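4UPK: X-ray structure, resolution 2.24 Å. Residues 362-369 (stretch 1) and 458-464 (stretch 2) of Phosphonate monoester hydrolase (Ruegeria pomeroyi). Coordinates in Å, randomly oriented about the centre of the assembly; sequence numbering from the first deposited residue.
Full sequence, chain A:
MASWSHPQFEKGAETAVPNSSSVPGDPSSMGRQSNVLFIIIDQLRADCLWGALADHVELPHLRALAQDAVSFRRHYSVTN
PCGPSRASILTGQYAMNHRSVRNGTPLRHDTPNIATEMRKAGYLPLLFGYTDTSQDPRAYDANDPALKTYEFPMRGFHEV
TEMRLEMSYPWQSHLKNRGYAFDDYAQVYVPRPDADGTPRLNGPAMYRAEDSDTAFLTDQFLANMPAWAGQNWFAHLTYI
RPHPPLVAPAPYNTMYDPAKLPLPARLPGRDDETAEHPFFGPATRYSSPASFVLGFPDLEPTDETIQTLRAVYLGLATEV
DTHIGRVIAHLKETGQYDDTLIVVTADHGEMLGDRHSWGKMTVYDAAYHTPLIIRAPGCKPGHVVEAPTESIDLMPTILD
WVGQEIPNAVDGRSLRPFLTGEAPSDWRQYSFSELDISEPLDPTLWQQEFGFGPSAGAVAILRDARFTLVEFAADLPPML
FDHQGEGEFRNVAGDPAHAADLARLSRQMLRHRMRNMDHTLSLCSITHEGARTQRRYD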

# COMPACT_ATOMS: atom_id res chain seq x y z
N THR A 362 28.95 -21.01 -13.49
CA THR A 362 30.41 -20.95 -13.47
C THR A 362 30.88 -19.49 -13.47
O THR A 362 30.05 -18.57 -13.42
CB THR A 362 31.02 -21.83 -14.59
OG1 THR A 362 32.43 -21.89 -14.41
CG2 THR A 362 30.70 -21.32 -15.99
N VAL A 363 32.21 -19.28 -13.57
CA VAL A 363 32.87 -17.96 -13.52
C VAL A 363 33.59 -17.59 -14.83
O VAL A 363 34.11 -16.48 -14.92
CB VAL A 363 33.80 -17.83 -12.28
CG1 VAL A 363 33.01 -17.99 -10.98
CG2 VAL A 363 34.97 -18.82 -12.34
N TYR A 364 33.63 -18.51 -15.82
CA TYR A 364 34.28 -18.22 -17.10
C TYR A 364 33.42 -17.33 -17.98
O TYR A 364 32.18 -17.41 -17.92
CB TYR A 364 34.73 -19.51 -17.84
CG TYR A 364 35.81 -20.28 -17.12
CD1 TYR A 364 36.99 -19.66 -16.71
CD2 TYR A 364 35.66 -21.64 -16.86
CE1 TYR A 364 37.99 -20.37 -16.05
CE2 TYR A 364 36.66 -22.37 -16.22
CZ TYR A 364 37.83 -21.73 -15.82
OH TYR A 364 38.81 -22.43 -15.16
N ASP A 365 34.08 -16.48 -18.79
CA ASP A 365 33.49 -15.49 -19.68
C ASP A 365 32.38 -15.99 -20.61
O ASP A 365 31.39 -15.28 -20.78
CB ASP A 365 34.56 -14.70 -20.46
CG ASP A 365 35.40 -13.74 -19.61
OD1 ASP A 365 35.01 -13.48 -18.44
OD2 ASP A 365 36.41 -13.23 -20.12
N ALA A 366 32.53 -17.22 -21.17
CA ALA A 366 31.54 -17.82 -22.07
C ALA A 366 30.12 -17.89 -21.45
O ALA A 366 29.14 -17.82 -22.19
CB ALA A 366 32.01 -19.19 -22.55
N ALA A 367 30.03 -17.94 -20.11
CA ALA A 367 28.75 -17.96 -19.38
C ALA A 367 28.09 -16.56 -19.28
O ALA A 367 26.90 -16.49 -18.96
CB ALA A 367 28.97 -18.54 -17.98
N TYR A 368 28.84 -15.46 -19.55
CA TYR A 368 28.41 -14.07 -19.39
C TYR A 368 28.51 -13.23 -20.64
O TYR A 368 27.67 -12.35 -20.81
CB TYR A 368 29.18 -13.34 -18.24
CG TYR A 368 29.10 -14.07 -16.92
CD1 TYR A 368 30.00 -15.08 -16.61
CD2 TYR A 368 28.15 -13.72 -15.96
CE1 TYR A 368 29.92 -15.78 -15.41
CE2 TYR A 368 28.07 -14.41 -14.75
CZ TYR A 368 28.95 -15.45 -14.48
OH TYR A 368 28.90 -16.16 -13.31
N HIS A 369 29.55 -13.43 -21.46
CA HIS A 369 29.77 -12.69 -22.71
C HIS A 369 28.57 -12.91 -23.68
O HIS A 369 28.28 -14.04 -24.10
CB HIS A 369 31.11 -13.08 -23.37
CG HIS A 369 31.62 -12.08 -24.36
ND1 HIS A 369 32.73 -12.34 -25.15
CD2 HIS A 369 31.17 -10.84 -24.65
CE1 HIS A 369 32.91 -11.26 -25.88
NE2 HIS A 369 32.00 -10.33 -25.62
N ALA A 458 27.56 -16.02 -2.28
CA ALA A 458 27.97 -15.03 -3.29
C ALA A 458 29.38 -15.15 -3.85
O ALA A 458 30.35 -15.36 -3.13
CB ALA A 458 27.70 -13.62 -2.81
N VAL A 459 29.45 -15.01 -5.17
CA VAL A 459 30.68 -15.02 -5.97
C VAL A 459 30.65 -13.69 -6.74
O VAL A 459 29.56 -13.22 -7.12
CB VAL A 459 30.76 -16.23 -6.93
CG1 VAL A 459 32.17 -16.37 -7.49
CG2 VAL A 459 30.33 -17.53 -6.26
N ALA A 460 31.82 -13.07 -6.92
CA ALA A 460 31.96 -11.83 -7.67
C ALA A 460 33.13 -11.95 -8.65
O ALA A 460 34.13 -12.61 -8.34
CB ALA A 460 32.17 -10.66 -6.73
N ILE A 461 32.93 -11.39 -9.88
CA ILE A 461 33.91 -11.41 -10.99
C ILE A 461 34.20 -9.96 -11.44
O ILE A 461 33.27 -9.19 -11.66
CB ILE A 461 33.41 -12.28 -12.19
CG1 ILE A 461 33.00 -13.73 -11.76
CG2 ILE A 461 34.42 -12.30 -13.36
CD1 ILE A 461 31.84 -14.32 -12.49
N LEU A 462 35.49 -9.59 -11.57
CA LEU A 462 35.90 -8.28 -12.07
C LEU A 462 36.79 -8.48 -13.30
O LEU A 462 37.84 -9.09 -13.20
CB LEU A 462 36.60 -7.41 -10.99
CG LEU A 462 36.86 -5.95 -11.39
CD1 LEU A 462 36.52 -5.00 -10.26
CD2 LEU A 462 38.30 -5.73 -11.85
N ARG A 463 36.35 -7.98 -14.46
CA ARG A 463 37.08 -8.12 -15.72
C ARG A 463 37.79 -6.84 -16.04
O ARG A 463 37.16 -5.87 -16.47
CB ARG A 463 36.18 -8.56 -16.88
CG ARG A 463 35.49 -9.90 -16.65
CD ARG A 463 34.48 -10.20 -17.71
NE ARG A 463 33.58 -11.26 -17.27
CZ ARG A 463 32.42 -11.05 -16.66
NH1 ARG A 463 31.99 -9.82 -16.44
NH2 ARG A 463 31.68 -12.08 -16.26
N ASP A 464 39.09 -6.83 -15.81
CA ASP A 464 39.99 -5.73 -16.08
C ASP A 464 40.56 -5.98 -17.50
O ASP A 464 40.38 -7.08 -18.04
CB ASP A 464 41.07 -5.77 -14.96
CG ASP A 464 42.33 -4.98 -15.14
OD1 ASP A 464 42.26 -3.74 -15.06
OD2 ASP A 464 43.39 -5.60 -15.27
O HOH W 1 33.56 -14.21 -16.33

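A single buried arginine closes one end of this contact by three different means at once: a salt bridge, a shared water and a close approach to an aromatic ring. Arg463 reaches out of its strand with chi1 m and chi2 and chi3 both t, an extended course that carries the guanidinium to stretch 1. There NE donates a hydrogen bond to Asp365 OD1 at 2.9 Å, with an N-H...O angle of 148°. Because the pair is oppositely charged, the bond is also a salt bridge, and the carboxylate oxygen lies at the edge of the guanidinium, near its plane, where the N-H groups point.

Water 1 ties the same two side chains together a second time. It donates to Asp365 OD1 and to the backbone carbonyl Val363 O, both at 2.7 Å from the water oxygen, and accepts from Arg463 NH2 at 2.8 Å. The water therefore joins the charged pair to the main chain of stretch 1, and OD1 receives both the direct bond from NE and the bond from the water. The guanidinium also comes close to Tyr368, with NH2 3.3 Å from Tyr368 CG. The approach is oblique to the ring. Both terminal nitrogens of Arg463 find further hydrogen bonds elsewhere in the structure.

The backbones themselves stay well apart. Stretch 2 is an extended strand over most of its length, whereas stretch 1 is a loop that tightens into a short 3-10 segment at residues 365-367. The nearest CA atoms pair Val363 with Ile461 at 7.1 Å and Asp365 with Arg463 at 9.1 Å, and no backbone hydrogen bond crosses between the stretches; side chains and water make the connection. The alternation of the strand directs the CA-to-CB bonds of Val459, Ile461 and Arg463 toward stretch 1, while that of Ala460 points away.

Beyond the polar end, the contact is apolar. Val363 CG1 meets Val459 CG1 at 3.9 Å, and Val363 CB lies 4.0 Å from Ile461 CD1, so one valine packs against two successive inward-facing residues of the strand. Ile461 CD1 also sits 3.7 Å from Tyr368 CZ, so this one methyl group touches both Val363 and the tyrosine. These are van der Waals contacts between buried side chains, which exclude solvent without demanding precise alignment.

Stretch 1 also has hydrogen bonds of its own. Tyr368 OH donates to Thr362 O at 2.7 Å, satisfying the hydroxyl and linking the two sides of the loop. Asp365 O accepts from Tyr368 N at 2.8 Å and from His369 N at 2.7 Å, so the residue that binds Arg463 through its carboxylate also anchors the turn through its carbonyl. In all, the two stretches bury 275 Å², a modest area that combines a small hydrophobic cluster with one charged, hydrated pair.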